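Local coordinates for peptidase M16 domain protein (PDB 4XEA), which probably hydrolyses peptide bonds as a metal-dependent peptidase of the M16 (insulinase) family, at residues Asn267-Asp272 and Ala388-Val393; Asn306-Asn311 and Phe378-Glu383; Gly17-Leu22 and Arg372-Tyr377; Lys354-Arg359 and Ala392-Met397. All coordinates share one frame; numbering follows the deposited sequence. Where two conformers were deposited one is given.

Interaction 1: Asn267-Asp272 and Ala388-Val393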
# COMPACT_ATOMS: atom_id res chain seq x y z
N ASN A 267 -6.08 -26.89 10.79
CA ASN A 267 -6.27 -27.38 9.42
C ASN A 267 -6.33 -26.21 8.39
O ASN A 267 -5.85 -26.30 7.25
CB ASN A 267 -7.54 -28.23 9.32
CG ASN A 267 -7.43 -29.59 10.04
OD1 ASN A 267 -6.35 -30.17 10.20
ND2 ASN A 267 -8.57 -30.11 10.47
N LEU A 268 -6.97 -25.13 8.80
CA LEU A 268 -7.12 -23.96 7.97
C LEU A 268 -5.78 -23.28 7.78
O LEU A 268 -5.42 -22.89 6.66
CB LEU A 268 -8.12 -22.99 8.60
CG LEU A 268 -8.33 -21.66 7.86
CD1 LEU A 268 -9.79 -21.22 7.95
CD2 LEU A 268 -7.42 -20.62 8.45
N ILE A 269 -5.01 -23.16 8.86
CA ILE A 269 -3.67 -22.57 8.82
C ILE A 269 -2.80 -23.36 7.85
O ILE A 269 -2.04 -22.78 7.04
CB ILE A 269 -2.99 -22.54 10.21
CG1 ILE A 269 -3.62 -21.48 11.16
CG2 ILE A 269 -1.47 -22.27 10.05
CD1 ILE A 269 -3.31 -21.69 12.71
N GLU A 270 -2.86 -24.68 7.93
CA GLU A 270 -2.01 -25.51 7.08
C GLU A 270 -2.40 -25.36 5.60
O GLU A 270 -1.56 -25.26 4.71
CB GLU A 270 -2.07 -26.99 7.53
CG GLU A 270 -1.03 -27.91 6.90
CD GLU A 270 -1.37 -28.35 5.46
OE1 GLU A 270 -2.56 -28.22 5.06
OE2 GLU A 270 -0.45 -28.83 4.75
N GLN A 271 -3.69 -25.41 5.34
CA GLN A 271 -4.18 -25.39 3.94
C GLN A 271 -3.94 -24.00 3.29
O GLN A 271 -3.56 -23.91 2.13
CB GLN A 271 -5.65 -25.75 3.93
CG GLN A 271 -6.25 -26.00 2.56
CD GLN A 271 -7.61 -26.62 2.67
OE1 GLN A 271 -7.75 -27.73 3.15
NE2 GLN A 271 -8.62 -25.90 2.23
N ASP A 272 -4.18 -22.94 4.06
CA ASP A 272 -3.91 -21.56 3.61
C ASP A 272 -2.40 -21.33 3.31
O ASP A 272 -2.02 -20.75 2.27
CB ASP A 272 -4.44 -20.59 4.68
CG ASP A 272 -4.55 -19.14 4.20
OD1 ASP A 272 -4.74 -18.87 2.99
OD2 ASP A 272 -4.46 -18.25 5.07
N ALA A 388 4.53 -19.18 15.47
CA ALA A 388 5.40 -20.34 15.32
C ALA A 388 4.68 -21.45 14.59
O ALA A 388 5.33 -22.30 13.98
CB ALA A 388 5.92 -20.84 16.70
N ASP A 389 3.35 -21.46 14.69
CA ASP A 389 2.54 -22.48 14.04
C ASP A 389 2.65 -22.32 12.50
O ASP A 389 2.71 -23.32 11.78
CB ASP A 389 1.04 -22.39 14.41
CG ASP A 389 0.74 -22.66 15.91
OD1 ASP A 389 1.57 -23.24 16.64
OD2 ASP A 389 -0.41 -22.31 16.31
N VAL A 390 2.63 -21.08 12.03
CA VAL A 390 2.74 -20.77 10.60
C VAL A 390 4.15 -21.10 10.13
O VAL A 390 4.35 -21.87 9.19
CB VAL A 390 2.37 -19.30 10.30
CG1 VAL A 390 2.56 -18.92 8.80
CG2 VAL A 390 0.94 -19.03 10.73
N ILE A 391 5.14 -20.58 10.84
CA ILE A 391 6.52 -20.85 10.48
C ILE A 391 6.76 -22.36 10.40
O ILE A 391 7.37 -22.83 9.44
CB ILE A 391 7.51 -20.22 11.49
CG1 ILE A 391 7.42 -18.70 11.39
CG2 ILE A 391 8.92 -20.74 11.24
CD1 ILE A 391 7.87 -18.09 10.02
N ALA A 392 6.27 -23.11 11.38
CA ALA A 392 6.49 -24.55 11.40
C ALA A 392 5.87 -25.26 10.18
O ALA A 392 6.47 -26.21 9.66
CB ALA A 392 6.02 -25.19 12.74
N VAL A 393 4.71 -24.82 9.70
CA VAL A 393 4.13 -25.38 8.47
C VAL A 393 5.02 -25.04 7.26
O VAL A 393 5.23 -25.88 6.40
CB VAL A 393 2.65 -24.93 8.25
CG1 VAL A 393 2.14 -25.40 6.88
CG2 VAL A 393 1.77 -25.49 9.36

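Interaction 2: Asn306-Asn311 and Phe378-Glu383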
# COMPACT_ATOMS: atom_id res chain seq x y z
N ASN A 306 -4.54 -15.51 -5.66
CA ASN A 306 -4.89 -15.35 -4.26
C ASN A 306 -5.78 -16.50 -3.80
O ASN A 306 -6.52 -17.10 -4.60
CB ASN A 306 -5.65 -14.03 -4.04
CG ASN A 306 -4.75 -12.78 -4.32
OD1 ASN A 306 -4.90 -12.11 -5.34
ND2 ASN A 306 -3.79 -12.52 -3.44
N TYR A 307 -5.76 -16.76 -2.49
CA TYR A 307 -6.57 -17.85 -1.92
C TYR A 307 -7.33 -17.31 -0.75
O TYR A 307 -6.77 -16.56 0.07
CB TYR A 307 -5.62 -18.92 -1.42
CG TYR A 307 -6.30 -20.15 -0.89
CD1 TYR A 307 -7.04 -20.96 -1.71
CD2 TYR A 307 -6.16 -20.54 0.46
CE1 TYR A 307 -7.69 -22.09 -1.22
CE2 TYR A 307 -6.77 -21.70 0.94
CZ TYR A 307 -7.53 -22.47 0.12
OH TYR A 307 -8.15 -23.61 0.58
N GLN A 308 -8.58 -17.74 -0.61
CA GLN A 308 -9.41 -17.29 0.50
C GLN A 308 -10.02 -18.52 1.17
O GLN A 308 -10.67 -19.29 0.49
CB GLN A 308 -10.51 -16.37 -0.03
CG GLN A 308 -11.41 -15.81 1.06
CD GLN A 308 -10.89 -14.51 1.66
OE1 GLN A 308 -10.57 -13.56 0.94
NE2 GLN A 308 -10.80 -14.46 2.99
N LEU A 309 -9.83 -18.69 2.48
CA LEU A 309 -10.33 -19.86 3.20
C LEU A 309 -10.94 -19.42 4.53
O LEU A 309 -10.36 -18.60 5.28
CB LEU A 309 -9.19 -20.87 3.47
CG LEU A 309 -9.58 -22.24 4.07
CD1 LEU A 309 -10.64 -22.99 3.26
CD2 LEU A 309 -8.29 -23.04 4.22
N SER A 310 -12.13 -19.95 4.78
CA SER A 310 -12.93 -19.61 5.94
C SER A 310 -13.51 -20.94 6.48
O SER A 310 -13.27 -22.01 5.90
CB SER A 310 -14.05 -18.68 5.45
OG SER A 310 -14.77 -18.12 6.48
N ASN A 311 -14.24 -20.88 7.58
CA ASN A 311 -14.84 -22.07 8.16
C ASN A 311 -15.85 -22.79 7.26
O ASN A 311 -15.93 -24.05 7.31
CB ASN A 311 -15.46 -21.77 9.53
CG ASN A 311 -14.45 -21.47 10.64
OD1 ASN A 311 -14.86 -20.99 11.69
ND2 ASN A 311 -13.14 -21.80 10.46
N PHE A 378 -7.09 -16.69 15.01
CA PHE A 378 -7.83 -16.98 16.26
C PHE A 378 -9.33 -17.15 16.02
O PHE A 378 -9.92 -18.18 16.38
CB PHE A 378 -7.57 -15.91 17.34
CG PHE A 378 -8.43 -16.12 18.55
CD1 PHE A 378 -8.06 -17.01 19.52
CD2 PHE A 378 -9.65 -15.46 18.64
CE1 PHE A 378 -8.89 -17.24 20.63
CE2 PHE A 378 -10.51 -15.70 19.71
CZ PHE A 378 -10.15 -16.59 20.70
N LEU A 379 -9.94 -16.20 15.35
CA LEU A 379 -11.37 -16.22 15.14
C LEU A 379 -11.84 -17.38 14.21
O LEU A 379 -12.94 -17.91 14.38
CB LEU A 379 -11.88 -14.88 14.62
CG LEU A 379 -11.82 -13.67 15.59
CD1 LEU A 379 -12.33 -12.41 14.88
CD2 LEU A 379 -12.63 -13.94 16.89
N ARG A 380 -10.96 -17.80 13.30
CA ARG A 380 -11.21 -18.94 12.43
C ARG A 380 -10.90 -20.30 13.07
O ARG A 380 -10.91 -21.34 12.38
CB ARG A 380 -10.37 -18.75 11.16
CG ARG A 380 -11.09 -17.77 10.20
CD ARG A 380 -10.17 -17.31 9.06
NE ARG A 380 -10.84 -16.24 8.33
CZ ARG A 380 -10.29 -15.41 7.44
NH1 ARG A 380 -9.03 -15.54 7.04
NH2 ARG A 380 -11.05 -14.45 6.91
N GLY A 381 -10.58 -20.29 14.38
CA GLY A 381 -10.61 -21.49 15.19
C GLY A 381 -9.30 -21.87 15.84
O GLY A 381 -9.29 -22.85 16.59
N ALA A 382 -8.21 -21.16 15.57
CA ALA A 382 -6.92 -21.47 16.20
C ALA A 382 -6.91 -20.79 17.57
O ALA A 382 -6.34 -19.74 17.76
CB ALA A 382 -5.77 -21.03 15.33
N GLU A 383 -7.63 -21.42 18.49
CA GLU A 383 -7.95 -20.86 19.81
C GLU A 383 -6.67 -20.60 20.62
O GLU A 383 -6.64 -19.71 21.46
CB GLU A 383 -8.97 -21.80 20.51
CG GLU A 383 -9.61 -21.31 21.85
CD GLU A 383 -10.74 -20.29 21.65
OE1 GLU A 383 -11.35 -20.24 20.56
OE2 GLU A 383 -11.00 -19.53 22.61
O HOH W 1 -11.38 -12.17 4.61
O HOH W 2 -7.85 -18.02 6.30
O HOH W 3 -14.33 -20.60 14.22
O HOH W 4 -14.86 -18.04 12.14

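Interaction 3: Gly17-Leu22 and Arg372-Tyr377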
# COMPACT_ATOMS: atom_id res chain seq x y z
N GLY A 17 -15.06 -13.58 29.08
CA GLY A 17 -14.81 -14.46 27.93
C GLY A 17 -13.94 -13.84 26.84
O GLY A 17 -13.57 -14.53 25.91
N LEU A 18 -13.61 -12.55 26.94
CA LEU A 18 -12.78 -11.92 25.93
C LEU A 18 -11.33 -12.42 25.98
O LEU A 18 -10.69 -12.36 27.03
CB LEU A 18 -12.79 -10.39 26.05
CG LEU A 18 -11.88 -9.57 25.14
CD1 LEU A 18 -12.37 -9.69 23.70
CD2 LEU A 18 -11.85 -8.09 25.58
N VAL A 19 -10.81 -12.81 24.83
CA VAL A 19 -9.39 -13.18 24.72
C VAL A 19 -8.61 -11.93 24.33
O VAL A 19 -9.00 -11.21 23.43
CB VAL A 19 -9.20 -14.34 23.70
CG1 VAL A 19 -7.72 -14.55 23.32
CG2 VAL A 19 -9.79 -15.67 24.27
N VAL A 20 -7.49 -11.69 25.03
CA VAL A 20 -6.64 -10.56 24.81
C VAL A 20 -5.24 -11.08 24.52
O VAL A 20 -4.76 -11.98 25.21
CB VAL A 20 -6.55 -9.59 26.02
CG1 VAL A 20 -5.62 -8.34 25.67
CG2 VAL A 20 -7.93 -9.11 26.47
N THR A 21 -4.60 -10.49 23.50
CA THR A 21 -3.19 -10.77 23.21
C THR A 21 -2.45 -9.46 23.06
O THR A 21 -2.81 -8.66 22.20
CB THR A 21 -3.03 -11.60 21.92
OG1 THR A 21 -3.49 -12.96 22.17
CG2 THR A 21 -1.56 -11.63 21.48
N LEU A 22 -1.43 -9.24 23.90
CA LEU A 22 -0.62 -8.04 23.84
C LEU A 22 0.79 -8.42 23.39
O LEU A 22 1.36 -9.41 23.85
CB LEU A 22 -0.55 -7.34 25.21
CG LEU A 22 -1.85 -6.95 25.92
CD1 LEU A 22 -1.56 -6.36 27.34
CD2 LEU A 22 -2.71 -6.00 25.09
N ARG A 372 -3.50 -8.16 12.79
CA ARG A 372 -4.51 -8.63 11.84
C ARG A 372 -4.52 -10.15 11.75
O ARG A 372 -5.57 -10.79 11.81
CB ARG A 372 -4.27 -8.05 10.44
CG ARG A 372 -5.32 -7.07 9.90
CD ARG A 372 -5.04 -6.60 8.46
NE ARG A 372 -4.29 -7.59 7.67
CZ ARG A 372 -3.04 -7.40 7.24
NH1 ARG A 372 -2.40 -6.27 7.51
NH2 ARG A 372 -2.43 -8.35 6.55
N ASN A 373 -3.34 -10.72 11.60
CA ASN A 373 -3.22 -12.18 11.51
C ASN A 373 -3.50 -12.96 12.79
O ASN A 373 -4.15 -14.02 12.75
CB ASN A 373 -1.92 -12.55 10.86
CG ASN A 373 -1.97 -12.24 9.39
OD1 ASN A 373 -2.50 -13.01 8.65
ND2 ASN A 373 -1.56 -11.05 9.00
N TRP A 374 -3.09 -12.43 13.93
CA TRP A 374 -3.42 -13.06 15.21
C TRP A 374 -4.94 -13.13 15.34
O TRP A 374 -5.53 -14.21 15.61
CB TRP A 374 -2.81 -12.32 16.43
CG TRP A 374 -2.51 -13.26 17.53
CD1 TRP A 374 -1.29 -13.76 17.82
CD2 TRP A 374 -3.42 -13.84 18.47
NE1 TRP A 374 -1.36 -14.60 18.88
CE2 TRP A 374 -2.68 -14.72 19.27
CE3 TRP A 374 -4.81 -13.74 18.69
CZ2 TRP A 374 -3.25 -15.47 20.33
CZ3 TRP A 374 -5.40 -14.50 19.74
CH2 TRP A 374 -4.63 -15.38 20.51
N VAL A 375 -5.57 -11.99 15.05
CA VAL A 375 -7.03 -11.89 15.10
C VAL A 375 -7.72 -12.89 14.18
O VAL A 375 -8.65 -13.61 14.58
CB VAL A 375 -7.53 -10.50 14.70
CG1 VAL A 375 -9.03 -10.53 14.48
CG2 VAL A 375 -7.14 -9.43 15.79
N THR A 376 -7.27 -12.88 12.93
CA THR A 376 -7.89 -13.66 11.88
C THR A 376 -7.81 -15.16 12.12
O THR A 376 -8.81 -15.85 12.02
CB THR A 376 -7.34 -13.25 10.46
OG1 THR A 376 -7.79 -11.91 10.20
CG2 THR A 376 -7.95 -14.12 9.40
N TYR A 377 -6.62 -15.67 12.41
CA TYR A 377 -6.47 -17.10 12.68
C TYR A 377 -7.16 -17.52 13.98
O TYR A 377 -7.74 -18.61 14.06
CB TYR A 377 -4.99 -17.50 12.68
CG TYR A 377 -4.37 -17.51 11.27
CD1 TYR A 377 -5.01 -18.19 10.23
CD2 TYR A 377 -3.16 -16.86 10.98
CE1 TYR A 377 -4.50 -18.23 8.98
CE2 TYR A 377 -2.61 -16.93 9.67
CZ TYR A 377 -3.32 -17.62 8.69
OH TYR A 377 -2.90 -17.73 7.37

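Interaction 4: Lys354-Arg359 and Ala392-Met397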
# COMPACT_ATOMS: atom_id res chain seq x y z
N LYS A 354 10.87 -20.72 0.06
CA LYS A 354 11.86 -19.75 0.56
C LYS A 354 11.42 -18.28 0.39
O LYS A 354 11.67 -17.47 1.28
CB LYS A 354 13.20 -19.94 -0.13
CG LYS A 354 14.35 -19.09 0.51
CD LYS A 354 15.37 -18.65 -0.48
CE LYS A 354 16.67 -19.44 -0.35
NZ LYS A 354 16.37 -20.89 -0.35
N LYS A 355 10.76 -17.95 -0.73
CA LYS A 355 10.18 -16.61 -0.89
C LYS A 355 9.13 -16.35 0.17
O LYS A 355 9.12 -15.29 0.80
CB LYS A 355 9.56 -16.42 -2.29
CG LYS A 355 9.00 -14.99 -2.57
CD LYS A 355 8.09 -14.91 -3.82
CE LYS A 355 8.83 -15.04 -5.13
NZ LYS A 355 7.84 -15.01 -6.31
N ILE A 356 8.22 -17.29 0.38
CA ILE A 356 7.11 -17.09 1.30
C ILE A 356 7.59 -17.10 2.79
O ILE A 356 7.07 -16.38 3.61
CB ILE A 356 5.97 -18.10 1.07
CG1 ILE A 356 5.38 -17.98 -0.36
CG2 ILE A 356 4.87 -17.94 2.13
CD1 ILE A 356 4.91 -16.59 -0.82
N MSE A 357 8.58 -17.92 3.12
CA MSE A 357 9.20 -17.87 4.45
C MSE A 357 9.77 -16.48 4.72
O MSE A 357 9.54 -15.92 5.77
CB MSE A 357 10.29 -18.94 4.58
CG MSE A 357 11.11 -18.88 5.85
SE MSE A 357 10.04 -19.29 7.41
CE MSE A 357 10.34 -21.24 7.32
N GLY A 358 10.49 -15.92 3.74
CA GLY A 358 11.04 -14.57 3.84
C GLY A 358 9.96 -13.50 3.98
O GLY A 358 10.06 -12.62 4.84
N ARG A 359 8.93 -13.61 3.15
CA ARG A 359 7.83 -12.66 3.15
C ARG A 359 7.14 -12.64 4.52
O ARG A 359 6.86 -11.58 5.07
CB ARG A 359 6.86 -13.02 2.01
CG ARG A 359 5.70 -12.05 1.76
CD ARG A 359 4.68 -12.60 0.73
NE ARG A 359 5.10 -12.56 -0.70
CZ ARG A 359 5.86 -11.63 -1.27
NH1 ARG A 359 6.16 -11.72 -2.56
NH2 ARG A 359 6.33 -10.60 -0.58
N ALA A 392 6.27 -23.11 11.38
CA ALA A 392 6.49 -24.55 11.40
C ALA A 392 5.87 -25.26 10.18
O ALA A 392 6.47 -26.21 9.66
CB ALA A 392 6.02 -25.19 12.74
N VAL A 393 4.71 -24.82 9.70
CA VAL A 393 4.13 -25.38 8.47
C VAL A 393 5.02 -25.04 7.26
O VAL A 393 5.23 -25.88 6.40
CB VAL A 393 2.65 -24.93 8.25
CG1 VAL A 393 2.14 -25.40 6.88
CG2 VAL A 393 1.77 -25.49 9.36
N LEU A 394 5.58 -23.84 7.23
CA LEU A 394 6.48 -23.43 6.15
C LEU A 394 7.76 -24.26 6.10
O LEU A 394 8.27 -24.49 5.02
CB LEU A 394 6.84 -21.95 6.26
CG LEU A 394 5.74 -20.96 5.85
CD1 LEU A 394 5.89 -19.63 6.56
CD2 LEU A 394 5.76 -20.77 4.34
N GLN A 395 8.26 -24.69 7.28
CA GLN A 395 9.46 -25.52 7.39
C GLN A 395 9.24 -26.97 7.02
O GLN A 395 10.12 -27.60 6.44
CB GLN A 395 9.98 -25.52 8.83
CG GLN A 395 10.55 -24.21 9.34
CD GLN A 395 10.84 -24.25 10.83
OE1 GLN A 395 10.13 -24.89 11.61
NE2 GLN A 395 11.89 -23.55 11.24
N THR A 396 8.07 -27.49 7.37
CA THR A 396 7.81 -28.93 7.30
C THR A 396 6.98 -29.34 6.08
O THR A 396 6.94 -30.52 5.70
CB THR A 396 7.10 -29.40 8.58
OG1 THR A 396 5.86 -28.70 8.72
CG2 THR A 396 7.98 -29.12 9.80
N MSE A 397 6.33 -28.38 5.45
CA MSE A 397 5.62 -28.63 4.20
C MSE A 397 6.46 -29.46 3.19
O MSE A 397 7.67 -29.20 3.04
CB MSE A 397 5.28 -27.27 3.62
CG MSE A 397 4.78 -27.33 2.27
SE MSE A 397 2.94 -27.71 2.29
CE MSE A 397 2.75 -26.51 0.79

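Interaction 1: Asn267-Asp272 and Ala388-Val393
Ile269 and Glu270 of helix 265-283 meet Val390 and Val393 of helix 387-396 in a small, largely apolar helix-helix contact in the C-terminal half of the chain. The backbones come closest at Glu270 and Val393, whose CA atoms are 6.3 Å apart. Ile269 points at the other helix, and with its CG2 branch anti to the backbone N (chi1 -72° for CG1) that methyl meets CG2 of Val390 at 4.1 Å; the two side chains cross at about a right angle. Further along, Val393 CG1 rests against the Glu270 methylene carbon CG at 4.0 Å. Helix 265-283 is sandwiched in the alpha/beta architecture of the M16 fold: Leu268 packs on Leu309 of strand 304-309, while Ile269 is turned to helix 387-396 and Glu270 touches it through its stem. Compact beta-branched residues suit such a seam, because each offers methyls close to its own backbone and loses little rotational freedom on burial. Glutamate fits the partly exposed border for another reason. Its aliphatic stem can lie on a valine while the bend at chi2 (-79°) turns the carboxylate aside, where OE1 forms a salt bridge with Arg401.

Interaction 2: Asn306-Asn311 and Phe378-Glu383
Beyond its last strand residue, Leu309, the chain carries Asn311 to Arg380, the first residue to leave the helix ending at Leu379; their CA atoms are 6.4 Å apart. That helix closes in a Schellman motif, with Ala382 N bonded to Tyr377 O and Gly381 N to Phe378 O. Glycine suits the C-prime position because at its positive phi of 121° a side chain would press on the preceding carbonyl oxygen. Asn311 ND2 donates an almost straight hydrogen bond (169°) to Arg380 O at 3.0 Å, with the oxygen in the amide plane but the donor well above the carbonyl plane. The same nitrogen also bonds Ala263 O, and two waters lie between Asn311 OD1 and Leu379 O. A leucine in this position would probably leave the carbonyls of Arg380 and Ala263 without this shared donor and break the water link. The Arg380 chain, extended from CG to NE, runs back along the strand until Leu309 O sits over one guanidinium face, 3.8 Å from Arg380 NH1. A water bridges these two atoms, its bond to NH1 weak. Another water, in the guanidinium plane, accepts from NH2 and from Gln308 NE2, although the two deposited conformers of Gln308 make that bridge less certain. Arg380 NE forms a salt bridge with Asp93, which also accepts from Ser310 OG. The donors of Arg380 and Asn311 thus divide among carbonyls, waters and one carboxylate, and the Arg380-Asp93 salt bridge would be expected to tie the two halves of the chain electrostatically.

Interaction 3: Gly17-Leu22 and Arg372-Tyr377
Thr21 lies over one face of the Trp374 indole, and the two branches of the threonine divide that face between them. With chi1 at -72°, CG2 is anti to the backbone N and OG1 lies beside it, an orientation that turns both towards the ring. OG1 stands 3.0 Å above the ring plane, displaced towards the rim of the six-membered ring, and comes within 3.1 Å of Trp374 CZ2. CG2 makes a CH-pi contact with the five-membered ring, 4.0 Å from its centroid and only 12° off the normal. Two residues back, Val19 CG1 approaches Trp374 CH2 obliquely at 4.3 Å. Alternation along the strand explains the pairing: Val19 and Thr21 point to the helix, Val20 away from it. Threonine is well chosen here, since its methyl can lie on the aromatic surface while its buried hydroxyl is satisfied by a hydrogen bond with Thr11 OG1 on the adjoining strand. The indole is further held by Phe385, edge-to-face, and by the ring of Phe378. Were Trp374 cut back to alanine, a gap between strand and helix is likely to open, and Thr21 and Val19 would lose their aromatic cover. Val375, next along the helix, rests on strands 194-200 and 31-37, so that helix 367-379, from the C-terminal half, covers one face of the N-terminal mixed sheet and joins the two halves of the M16 chain.

Interaction 4: Lys354-Arg359 and Ala392-Met397
Met357, a selenomethionine in this crystal, reaches across to Leu394 and Gln395 by folding its flexible chain. CG leaves anti to the backbone N (chi1 173°), and bends at chi2 and chi3 then bring the terminal methyl over the neighbouring helix. There CE lies 3.7 Å from Leu394 CB and 3.6 Å from Gln395 CG. A long unbranched methionine chain, here with selenium for sulfur, suits this partly exposed position, as it can follow the surface of its partners. Leu394 answers from the other side: its CD2 methyl rests against helix 346-363, meeting Ile356 CG2 at 3.7 Å and lying 4.2 Å from Met357 N. Ile356 divides its branches, with CG2 anti to the backbone N and directed at Leu394, whereas the CG1 arm (chi1 -60°) leads off. Gln395 contributes its CG methylene, and its extended chain lets NE2 hydrogen-bond to the backbone oxygen of Val1. Near the end of helix 387-396, Thr396 OG1 donates to Ala392 O at 2.7 Å, on the face of the carbonyl opposite to that reached by Thr396 N. The axes of the short helical segments run nearly antiparallel, at 162°, and approach to 10.2 Å. Leu394 also touches Thr273 and Ile277, and Ile356 touches Thr276, so both helices rest on helix 265-283: a cluster of three mutually packed helices in the helical layer of the C-terminal M16 domain.

From the N terminus, the chain first sets down 17-22, the first half of interaction 3, then 267-272, 306-311 and 354-359. Residues 372-377 close interaction 3 on 17-22 some 350 residues later; 378-383 close interaction 2 on 306-311, 388-393 close interaction 1 on 267-272, and 392-397 close interaction 4 on 354-359. Interaction 3 therefore crosses the other three, interaction 2 nests inside interaction 1, and interaction 4 crosses interaction 2 and ends on the same stretch as interaction 1, sharing Ala392 and Val393. Tyr377 OH, probably hydrogen-bonded to Asp272, links interactions 1 and 3; Tyr307 OH and Gln271 do likewise for 1 and 2. Helix 367-379 thus ties the N-terminal sheet to the C-terminal sheet and helices.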